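Local coordinates for protein glycoside Hydrolase (Bacteroides uniformis, PDB 5TA0) that probably hydrolyses agarose-type galactans as a glycoside hydrolase of an intestinal bacterium and, as an engineered variant, binds neoagarooctaose, at residues R45-E57 against R70-E84. Numbering follows the deposited sequence.
Sequences RPKFINFHATINE and RDDLIRKYDVYVGRE. With AAL (3,6-anhydro-alpha-L-galactopyranose), chain C; EDO (1,2-ethanediol), chain J.
The carbonyl oxygen of I55 takes two bonds from one edge of the R70 guanidinium, NE at 2.8 Å and NH2 at 3.1 Å, both nitrogens lying in its carbonyl plane; D61 holds NH1 of the same guanidinium. Beyond the other end of helix 69-76, R45 reaches the turn at D78: its NH2 sends a fairly straight bond (161°) to D78 O from above the carbonyl plane, while NE makes a salt bridge with D78 OD2 through a weak, bent bond, the two flat groups only 18° apart. A bend at chi3 (64°) turns the guanidinium toward that turn. P46 CG sits over the centre of the Y80 ring in a CH-pi contact, 3.8 Å from the centroid. Two backbone bonds, Y80 N to I49 O and F51 N to Y80 O, join the short strand 50-51 to strand 80-84 in parallel. On the V81 side, the F51 ring packs against V79, V81 and L73, with CZ 3.8 Å from L73 CD2. H52 accepts R83 NH2 at NE2 (3.0 Å), in the ring plane, and R83 CB sits over one ring face; E199 and N202 bind the remaining guanidinium nitrogens. H52 CE1 comes within 3.4 Å of C6 of the anhydrogalactose. A leucine in place of H52 would probably leave R83 NH2 without this acceptor and disturb the wall beside the sugar. The contact joins strands and helix of a beta-alpha-beta unit of the (alpha/beta) barrel, with H52 just past the first strand, and R83 and E84 ending the second, reaching the glycan pocket.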
ATOM      1  N   ARG A  45      -5.136  -5.975 -11.626  1.00  8.43           N
ATOM      2  CA  ARG A  45      -5.106  -4.555 -12.000  1.00  8.61           C
ATOM      3  C   ARG A  45      -6.002  -3.686 -11.118  1.00  8.19           C
ATOM      4  O   ARG A  45      -5.573  -2.655 -10.663  1.00  8.58           O
ATOM      5  CB  ARG A  45      -5.380  -4.313 -13.491  1.00  8.63           C
ATOM      6  CG  ARG A  45      -4.288  -4.775 -14.419  1.00  8.91           C
ATOM      7  CD  ARG A  45      -4.539  -4.321 -15.839  1.00  9.17           C
ATOM      8  NE  ARG A  45      -4.520  -2.868 -16.016  1.00  8.65           N
ATOM      9  CZ  ARG A  45      -3.431  -2.118 -16.192  1.00  8.74           C
ATOM     10  NH1 ARG A  45      -2.202  -2.654 -16.204  1.00  8.91           N
ATOM     11  NH2 ARG A  45      -3.583  -0.800 -16.367  1.00  8.79           N
ATOM     12  N   PRO A  46      -7.242  -4.098 -10.823  1.00  7.73           N
ATOM     13  CA  PRO A  46      -8.046  -3.247  -9.939  1.00  7.82           C
ATOM     14  C   PRO A  46      -7.431  -3.000  -8.565  1.00  8.03           C
ATOM     15  O   PRO A  46      -7.529  -1.868  -8.040  1.00  8.06           O
ATOM     16  CB  PRO A  46      -9.381  -4.005  -9.854  1.00  7.86           C
ATOM     17  CG  PRO A  46      -9.441  -4.739 -11.170  1.00  7.90           C
ATOM     18  CD  PRO A  46      -8.059  -5.181 -11.419  1.00  7.71           C
ATOM     19  N   LYS A  47      -6.799  -4.013  -7.986  0.50  8.00           N
ATOM     20  CA  LYS A  47      -6.176  -3.894  -6.678  0.50  8.15           C
ATOM     21  C   LYS A  47      -4.969  -2.961  -6.651  0.50  7.75           C
ATOM     22  O   LYS A  47      -4.675  -2.386  -5.601  0.50  7.31           O
ATOM     23  CB  LYS A  47      -5.725  -5.278  -6.196  0.50  8.78           C
ATOM     24  CG  LYS A  47      -5.484  -5.361  -4.711  0.50  9.15           C
ATOM     25  CD  LYS A  47      -5.543  -6.812  -4.267  0.50  9.22           C
ATOM     26  CE  LYS A  47      -4.315  -7.608  -4.682  0.50  9.03           C
ATOM     27  NZ  LYS A  47      -4.286  -8.986  -4.096  0.50  8.91           N
ATOM     28  N   PHE A  48      -4.268  -2.834  -7.782  1.00  7.35           N
ATOM     29  CA  PHE A  48      -2.974  -2.142  -7.851  1.00  7.26           C
ATOM     30  C   PHE A  48      -2.891  -0.930  -8.768  1.00  7.28           C
ATOM     31  O   PHE A  48      -2.177   0.043  -8.426  1.00  7.65           O
ATOM     32  CB  PHE A  48      -1.872  -3.121  -8.247  1.00  7.63           C
ATOM     33  CG  PHE A  48      -1.571  -4.155  -7.207  1.00  7.68           C
ATOM     34  CD1 PHE A  48      -1.219  -3.795  -5.906  1.00  7.88           C
ATOM     35  CD2 PHE A  48      -1.633  -5.506  -7.522  1.00  8.05           C
ATOM     36  CE1 PHE A  48      -0.916  -4.767  -4.959  1.00  8.28           C
ATOM     37  CE2 PHE A  48      -1.334  -6.474  -6.571  1.00  8.34           C
ATOM     38  CZ  PHE A  48      -0.984  -6.102  -5.292  1.00  8.50           C
ATOM     39  N   ILE A  49      -3.531  -0.968  -9.926  1.00  7.15           N
ATOM     40  CA  ILE A  49      -3.431   0.151 -10.896  1.00  6.94           C
ATOM     41  C   ILE A  49      -4.691   0.990 -10.769  1.00  6.64           C
ATOM     42  O   ILE A  49      -5.684   0.824 -11.478  1.00  7.20           O
ATOM     43  CB  ILE A  49      -3.204  -0.315 -12.326  1.00  7.43           C
ATOM     44  CG1 ILE A  49      -2.034  -1.310 -12.392  1.00  7.48           C
ATOM     45  CG2 ILE A  49      -3.002   0.907 -13.231  1.00  7.75           C
ATOM     46  CD1 ILE A  49      -0.703  -0.813 -11.869  1.00  7.30           C
ATOM     47  N   ASN A  50      -4.637   1.913  -9.814  1.00  6.60           N
ATOM     48  CA  ASN A  50      -5.793   2.657  -9.405  1.00  6.71           C
ATOM     49  C   ASN A  50      -5.354   4.022  -8.872  1.00  6.71           C
ATOM     50  O   ASN A  50      -4.145   4.304  -8.796  1.00  7.18           O
ATOM     51  CB  ASN A  50      -6.599   1.854  -8.382  1.00  6.72           C
ATOM     52  CG  ASN A  50      -5.762   1.512  -7.175  1.00  6.76           C
ATOM     53  OD1 ASN A  50      -5.169   2.427  -6.571  1.00  7.12           O
ATOM     54  ND2 ASN A  50      -5.665   0.238  -6.816  1.00  6.41           N
ATOM     55  N   PHE A  51      -6.317   4.879  -8.515  1.00  6.74           N
ATOM     56  CA  PHE A  51      -6.012   6.164  -7.884  1.00  6.92           C
ATOM     57  C   PHE A  51      -7.178   6.630  -7.032  1.00  6.75           C
ATOM     58  O   PHE A  51      -8.270   6.014  -7.036  1.00  7.14           O
ATOM     59  CB  PHE A  51      -5.525   7.229  -8.886  1.00  7.18           C
ATOM     60  CG  PHE A  51      -6.574   7.830  -9.801  1.00  7.46           C
ATOM     61  CD1 PHE A  51      -6.784   9.207  -9.843  1.00  7.68           C
ATOM     62  CD2 PHE A  51      -7.287   7.044 -10.698  1.00  8.22           C
ATOM     63  CE1 PHE A  51      -7.670   9.779 -10.754  1.00  8.08           C
ATOM     64  CE2 PHE A  51      -8.194   7.619 -11.590  1.00  8.24           C
ATOM     65  CZ  PHE A  51      -8.395   8.977 -11.609  1.00  8.18           C
ATOM     66  N   HIS A  52      -6.915   7.692  -6.264  1.00  6.59           N
ATOM     67  CA  HIS A  52      -7.814   8.140  -5.190  1.00  6.67           C
ATOM     68  C   HIS A  52      -8.833   9.100  -5.777  1.00  6.83           C
ATOM     69  O   HIS A  52      -8.743  10.309  -5.590  1.00  7.04           O
ATOM     70  CB  HIS A  52      -6.974   8.783  -4.080  1.00  6.92           C
ATOM     71  CG  HIS A  52      -7.711   9.034  -2.800  1.00  7.02           C
ATOM     72  ND1 HIS A  52      -8.837   9.825  -2.708  1.00  7.13           N
ATOM     73  CD2 HIS A  52      -7.492   8.559  -1.554  1.00  7.20           C
ATOM     74  CE1 HIS A  52      -9.259   9.849  -1.456  1.00  7.39           C
ATOM     75  NE2 HIS A  52      -8.442   9.111  -0.739  1.00  7.35           N
ATOM     76  N   ALA A  53      -9.831   8.557  -6.471  1.00  6.95           N
ATOM     77  CA  ALA A  53     -10.832   9.317  -7.215  1.00  7.46           C
ATOM     78  C   ALA A  53     -12.122   8.517  -7.249  1.00  7.73           C
ATOM     79  O   ALA A  53     -12.192   7.411  -6.737  1.00  7.90           O
ATOM     80  CB  ALA A  53     -10.331   9.621  -8.624  1.00  7.74           C
ATOM     81  N   THR A  54     -13.143   9.113  -7.828  1.00  8.40           N
ATOM     82  CA  THR A  54     -14.384   8.408  -8.108  1.00  8.82           C
ATOM     83  C   THR A  54     -14.767   8.706  -9.549  1.00  9.02           C
ATOM     84  O   THR A  54     -14.311   9.698 -10.146  1.00  9.65           O
ATOM     85  CB  THR A  54     -15.542   8.866  -7.201  1.00  9.55           C
ATOM     86  OG1 THR A  54     -15.692  10.283  -7.330  1.00 10.99           O
ATOM     87  CG2 THR A  54     -15.280   8.504  -5.753  1.00 10.10           C
ATOM     88  N   ILE A  55     -15.616   7.855 -10.111  1.00  9.02           N
ATOM     89  CA  ILE A  55     -16.106   8.063 -11.483  1.00  9.12           C
ATOM     90  C   ILE A  55     -17.036   9.259 -11.648  1.00  9.56           C
ATOM     91  O   ILE A  55     -17.172   9.773 -12.761  1.00  9.73           O
ATOM     92  CB  ILE A  55     -16.773   6.788 -12.066  1.00  9.68           C
ATOM     93  CG1 ILE A  55     -18.078   6.443 -11.336  1.00  9.94           C
ATOM     94  CG2 ILE A  55     -15.794   5.632 -12.054  1.00  9.99           C
ATOM     95  CD1 ILE A  55     -18.807   5.257 -11.931  1.00 10.22           C
ATOM     96  N   ASN A  56     -17.618   9.738 -10.546  1.00  9.38           N
ATOM     97  CA  ASN A  56     -18.683  10.751 -10.593  1.00 10.28           C
ATOM     98  C   ASN A  56     -18.272  12.131 -10.105  1.00 11.29           C
ATOM     99  O   ASN A  56     -19.070  13.049 -10.147  1.00 13.28           O
ATOM    100  CB  ASN A  56     -19.972  10.279  -9.905  1.00 10.73           C
ATOM    101  CG  ASN A  56     -19.764   9.892  -8.460  1.00 10.96           C
ATOM    102  OD1 ASN A  56     -18.819   9.177  -8.119  1.00 10.94           O
ATOM    103  ND2 ASN A  56     -20.657  10.339  -7.607  1.00 11.70           N
ATOM    104  N   GLU A  57     -17.042  12.303  -9.640  1.00 11.60           N
ATOM    105  CA  GLU A  57     -16.623  13.651  -9.234  1.00 12.16           C
ATOM    106  C   GLU A  57     -16.792  14.570 -10.477  1.00 13.13           C
ATOM    107  O   GLU A  57     -16.500  14.168 -11.603  1.00 12.95           O
ATOM    108  CB  GLU A  57     -15.227  13.650  -8.590  1.00 12.73           C
ATOM    109  CG  GLU A  57     -14.098  13.070  -9.375  1.00 12.58           C
ATOM    110  CD  GLU A  57     -12.786  13.262  -8.667  1.00 11.92           C
ATOM    111  OE1 GLU A  57     -12.262  14.378  -8.797  1.00 11.12           O
ATOM    112  OE2 GLU A  57     -12.298  12.326  -7.990  1.00 11.01           O
ATOM    113  N   ARG A  70     -12.561  10.760 -18.937  1.00 10.98           N
ATOM    114  CA  ARG A  70     -12.779   9.377 -18.465  1.00 11.07           C
ATOM    115  C   ARG A  70     -12.328   8.346 -19.501  1.00 11.45           C
ATOM    116  O   ARG A  70     -11.722   7.333 -19.169  1.00 11.45           O
ATOM    117  CB  ARG A  70     -14.227   9.100 -18.115  1.00 11.31           C
ATOM    118  CG  ARG A  70     -14.738   9.801 -16.891  1.00 11.35           C
ATOM    119  CD  ARG A  70     -16.173   9.378 -16.583  1.00 11.51           C
ATOM    120  NE  ARG A  70     -16.755  10.222 -15.539  1.00 11.22           N
ATOM    121  CZ  ARG A  70     -17.246  11.441 -15.708  1.00 11.45           C
ATOM    122  NH1 ARG A  70     -17.267  11.989 -16.926  1.00 12.25           N
ATOM    123  NH2 ARG A  70     -17.723  12.128 -14.674  1.00 11.92           N
ATOM    124  N   ASP A  71     -12.666   8.572 -20.776  1.00 11.83           N
ATOM    125  CA  ASP A  71     -12.275   7.622 -21.805  1.00 12.97           C
ATOM    126  C   ASP A  71     -10.761   7.507 -21.939  1.00 12.39           C
ATOM    127  O   ASP A  71     -10.225   6.427 -22.204  1.00 13.16           O
ATOM    128  CB  ASP A  71     -12.886   7.994 -23.156  1.00 14.40           C
ATOM    129  CG  ASP A  71     -12.605   6.949 -24.219  1.00 15.85           C
ATOM    130  OD1 ASP A  71     -13.073   5.814 -24.066  1.00 17.22           O
ATOM    131  OD2 ASP A  71     -11.838   7.243 -25.150  1.00 19.60           O
ATOM    132  N   ASP A  72     -10.077   8.625 -21.768  1.00 12.49           N
ATOM    133  CA  ASP A  72      -8.627   8.622 -21.887  1.00 13.35           C
ATOM    134  C   ASP A  72      -7.960   7.974 -20.660  1.00 13.56           C
ATOM    135  O   ASP A  72      -7.180   7.022 -20.775  1.00 16.70           O
ATOM    136  CB  ASP A  72      -8.098  10.033 -22.129  1.00 14.29           C
ATOM    137  CG  ASP A  72      -6.682  10.029 -22.693  1.00 15.62           C
ATOM    138  OD1 ASP A  72      -5.718  10.266 -21.933  1.00 15.27           O
ATOM    139  OD2 ASP A  72      -6.514   9.769 -23.910  1.00 18.03           O
ATOM    140  N   LEU A  73      -8.310   8.436 -19.475  1.00 11.65           N
ATOM    141  CA  LEU A  73      -7.609   7.972 -18.287  1.00 11.63           C
ATOM    142  C   LEU A  73      -8.097   6.612 -17.813  1.00 11.22           C
ATOM    143  O   LEU A  73      -7.285   5.705 -17.580  1.00 13.02           O
ATOM    144  CB  LEU A  73      -7.735   9.003 -17.180  1.00 12.11           C
ATOM    145  CG  LEU A  73      -6.980   8.735 -15.877  1.00 13.36           C
ATOM    146  CD1 LEU A  73      -5.548   8.255 -16.060  1.00 14.23           C
ATOM    147  CD2 LEU A  73      -7.037   9.992 -15.000  1.00 13.31           C
ATOM    148  N   ILE A  74      -9.402   6.459 -17.637  0.57 10.16           N
ATOM    149  CA  ILE A  74      -9.930   5.193 -17.124  0.57  9.90           C
ATOM    150  C   ILE A  74      -9.909   4.106 -18.217  0.57 10.02           C
ATOM    151  O   ILE A  74      -9.318   3.038 -18.022  0.57  9.79           O
ATOM    152  CB  ILE A  74     -11.341   5.354 -16.515  0.57  9.85           C
ATOM    153  CG1 ILE A  74     -11.295   6.228 -15.258  0.57  9.95           C
ATOM    154  CG2 ILE A  74     -11.935   3.990 -16.184  0.57  9.50           C
ATOM    155  CD1 ILE A  74     -12.667   6.633 -14.747  0.57 10.04           C
ATOM    156  N   ARG A  75     -10.552   4.368 -19.351  1.00 10.63           N
ATOM    157  CA  ARG A  75     -10.698   3.310 -20.356  1.00 11.52           C
ATOM    158  C   ARG A  75      -9.388   3.019 -21.092  1.00 11.85           C
ATOM    159  O   ARG A  75      -8.926   1.883 -21.099  1.00 11.57           O
ATOM    160  CB  ARG A  75     -11.845   3.624 -21.323  1.00 12.84           C
ATOM    161  CG  ARG A  75     -12.190   2.469 -22.261  1.00 14.29           C
ATOM    162  CD  ARG A  75     -11.357   2.337 -23.530  1.00 17.01           C
ATOM    163  NE  ARG A  75     -11.170   3.579 -24.285  1.00 18.91           N
ATOM    164  CZ  ARG A  75     -10.213   3.781 -25.202  1.00 21.77           C
ATOM    165  NH1 ARG A  75     -10.119   4.955 -25.821  1.00 22.74           N
ATOM    166  NH2 ARG A  75      -9.334   2.825 -25.507  1.00 22.56           N
ATOM    167  N   LYS A  76      -8.788   4.041 -21.699  1.00 11.91           N
ATOM    168  CA  LYS A  76      -7.591   3.806 -22.525  1.00 12.88           C
ATOM    169  C   LYS A  76      -6.410   3.248 -21.712  1.00 11.65           C
ATOM    170  O   LYS A  76      -5.728   2.335 -22.164  1.00 11.96           O
ATOM    171  CB  LYS A  76      -7.162   5.077 -23.264  1.00 15.35           C
ATOM    172  CG  LYS A  76      -5.911   4.864 -24.095  1.00 18.78           C
ATOM    173  CD  LYS A  76      -5.584   6.044 -24.990  1.00 21.89           C
ATOM    174  CE  LYS A  76      -4.744   7.075 -24.273  1.00 22.83           C
ATOM    175  NZ  LYS A  76      -4.406   8.201 -25.191  1.00 24.31           N
ATOM    176  N   TYR A  77      -6.186   3.769 -20.505  1.00 10.78           N
ATOM    177  CA  TYR A  77      -5.080   3.258 -19.687  1.00 10.26           C
ATOM    178  C   TYR A  77      -5.485   2.091 -18.775  1.00  9.49           C
ATOM    179  O   TYR A  77      -4.608   1.451 -18.187  1.00  9.90           O
ATOM    180  CB  TYR A  77      -4.436   4.383 -18.899  1.00 10.41           C
ATOM    181  CG  TYR A  77      -3.662   5.349 -19.779  1.00 11.11           C
ATOM    182  CD1 TYR A  77      -2.505   4.943 -20.445  1.00 12.07           C
ATOM    183  CD2 TYR A  77      -4.084   6.660 -19.934  1.00 11.92           C
ATOM    184  CE1 TYR A  77      -1.814   5.832 -21.261  1.00 12.12           C
ATOM    185  CE2 TYR A  77      -3.380   7.557 -20.726  1.00 13.05           C
ATOM    186  CZ  TYR A  77      -2.254   7.134 -21.379  1.00 12.77           C
ATOM    187  OH  TYR A  77      -1.553   8.026 -22.188  1.00 14.76           O
ATOM    188  N   ASP A  78      -6.793   1.801 -18.688  1.00  8.92           N
ATOM    189  CA  ASP A  78      -7.330   0.704 -17.840  1.00  9.12           C
ATOM    190  C   ASP A  78      -6.931   0.910 -16.378  1.00  8.40           C
ATOM    191  O   ASP A  78      -6.184   0.132 -15.775  1.00  8.79           O
ATOM    192  CB  ASP A  78      -6.910  -0.675 -18.342  1.00  9.59           C
ATOM    193  CG  ASP A  78      -7.713  -1.796 -17.719  1.00 10.81           C
ATOM    194  OD1 ASP A  78      -8.941  -1.696 -17.731  1.00 11.75           O
ATOM    195  OD2 ASP A  78      -7.139  -2.791 -17.285  1.00 12.37           O
ATOM    196  N   VAL A  79      -7.485   1.988 -15.835  1.00  7.97           N
ATOM    197  CA  VAL A  79      -7.168   2.466 -14.499  1.00  8.18           C
ATOM    198  C   VAL A  79      -8.417   2.415 -13.639  1.00  7.88           C
ATOM    199  O   VAL A  79      -9.478   2.835 -14.085  1.00  8.65           O
ATOM    200  CB  VAL A  79      -6.602   3.898 -14.528  1.00  8.65           C
ATOM    201  CG1 VAL A  79      -6.282   4.393 -13.120  1.00  8.80           C
ATOM    202  CG2 VAL A  79      -5.368   3.967 -15.417  1.00  8.97           C
ATOM    203  N   TYR A  80      -8.269   1.951 -12.399  1.00  7.27           N
ATOM    204  CA  TYR A  80      -9.411   1.705 -11.518  1.00  7.16           C
ATOM    205  C   TYR A  80      -9.513   2.752 -10.394  1.00  7.01           C
ATOM    206  O   TYR A  80      -8.575   3.519 -10.130  1.00  7.08           O
ATOM    207  CB  TYR A  80      -9.324   0.254 -10.974  1.00  7.59           C
ATOM    208  CG  TYR A  80      -9.432  -0.718 -12.133  1.00  8.17           C
ATOM    209  CD1 TYR A  80      -8.345  -1.003 -12.974  1.00  8.48           C
ATOM    210  CD2 TYR A  80     -10.660  -1.299 -12.445  1.00  8.48           C
ATOM    211  CE1 TYR A  80      -8.517  -1.821 -14.092  1.00  9.06           C
ATOM    212  CE2 TYR A  80     -10.820  -2.117 -13.558  1.00  9.03           C
ATOM    213  CZ  TYR A  80      -9.757  -2.359 -14.368  1.00  9.59           C
ATOM    214  OH  TYR A  80      -9.931  -3.151 -15.504  1.00 12.28           O
ATOM    215  N   VAL A  81     -10.663   2.774  -9.753  1.00  7.09           N
ATOM    216  CA  VAL A  81     -10.948   3.669  -8.626  1.00  7.13           C
ATOM    217  C   VAL A  81     -11.637   2.829  -7.552  1.00  7.11           C
ATOM    218  O   VAL A  81     -12.098   1.727  -7.855  1.00  7.46           O
ATOM    219  CB  VAL A  81     -11.786   4.892  -9.042  1.00  7.52           C
ATOM    220  CG1 VAL A  81     -11.031   5.740 -10.054  1.00  7.44           C
ATOM    221  CG2 VAL A  81     -13.126   4.487  -9.603  1.00  8.02           C
ATOM    222  N   GLY A  82     -11.732   3.293  -6.304  1.00  7.08           N
ATOM    223  CA  GLY A  82     -11.222   4.575  -5.794  1.00  7.05           C
ATOM    224  C   GLY A  82     -11.557   4.705  -4.318  1.00  6.83           C
ATOM    225  O   GLY A  82     -11.830   3.715  -3.635  1.00  7.07           O
ATOM    226  N   ARG A  83     -11.510   5.930  -3.830  1.00  6.63           N
ATOM    227  CA  ARG A  83     -11.744   6.226  -2.415  1.00  6.90           C
ATOM    228  C   ARG A  83     -12.339   7.602  -2.327  1.00  7.26           C
ATOM    229  O   ARG A  83     -12.006   8.477  -3.147  1.00  7.41           O
ATOM    230  CB  ARG A  83     -10.425   6.153  -1.625  1.00  6.83           C
ATOM    231  CG  ARG A  83     -10.512   6.423  -0.125  1.00  7.11           C
ATOM    232  CD  ARG A  83      -9.257   5.905   0.546  1.00  7.30           C
ATOM    233  NE  ARG A  83      -9.202   6.035   2.005  1.00  7.26           N
ATOM    234  CZ  ARG A  83      -8.647   7.038   2.681  1.00  8.44           C
ATOM    235  NH1 ARG A  83      -8.532   6.955   4.000  1.00  9.16           N
ATOM    236  NH2 ARG A  83      -8.173   8.097   2.066  1.00  8.39           N
ATOM    237  N   GLU A  84     -13.251   7.819  -1.373  1.00  7.50           N
ATOM    238  CA  GLU A  84     -13.908   9.113  -1.256  1.00  7.84           C
ATOM    239  C   GLU A  84     -14.407   9.343   0.161  1.00  7.80           C
ATOM    240  O   GLU A  84     -15.090   8.511   0.739  1.00  8.28           O
ATOM    241  CB  GLU A  84     -15.074   9.238  -2.252  1.00  8.87           C
ATOM    242  CG  GLU A  84     -15.277  10.623  -2.855  1.00  9.63           C
ATOM    243  CD  GLU A  84     -15.928  11.632  -1.939  1.00 10.55           C
ATOM    244  OE1 GLU A  84     -15.484  12.803  -1.944  1.00 13.36           O
ATOM    245  OE2 GLU A  84     -16.896  11.305  -1.243  1.00 10.09           O
TER
HETATM  246  C1  AAL C   4      -6.881  12.994   2.809  1.00 20.10           C
HETATM  247  C2  AAL C   4      -8.194  12.626   3.530  1.00 20.27           C
HETATM  248  C3  AAL C   4      -9.398  12.723   2.606  1.00 18.78           C
HETATM  249  C4  AAL C   4      -9.406  14.075   1.927  1.00 19.38           C
HETATM  250  C5  AAL C   4      -8.255  13.896   0.989  1.00 19.71           C
HETATM  251  C6  AAL C   4      -8.501  12.519   0.460  1.00 19.87           C
HETATM  252  O2  AAL C   4      -8.436  13.504   4.634  1.00 20.69           O
HETATM  253  O3  AAL C   4      -9.193  11.829   1.507  1.00 19.35           O
HETATM  254  O4  AAL C   4     -10.624  14.208   1.164  1.00 19.76           O
HETATM  255  O5  AAL C   4      -7.015  13.891   1.703  1.00 19.87           O
HETATM  256  C1  EDO J 707     -19.435   9.732  -3.671  1.00 13.86           C
HETATM  257  O1  EDO J 707     -19.856   9.366  -4.979  1.00 15.56           O
HETATM  258  C2  EDO J 707     -18.705   8.569  -3.049  1.00 13.08           C
HETATM  259  O2  EDO J 707     -19.618   7.542  -2.665  1.00 11.93           O
HETATM  260  O   HOH W   1      -2.157   1.617 -16.759  1.00  8.87           O
HETATM  261  O   HOH W   2     -10.232  -1.222  -7.763  1.00 10.43           O
HETATM  262  O   HOH W   3     -11.529  11.109  -3.609  1.00 11.08           O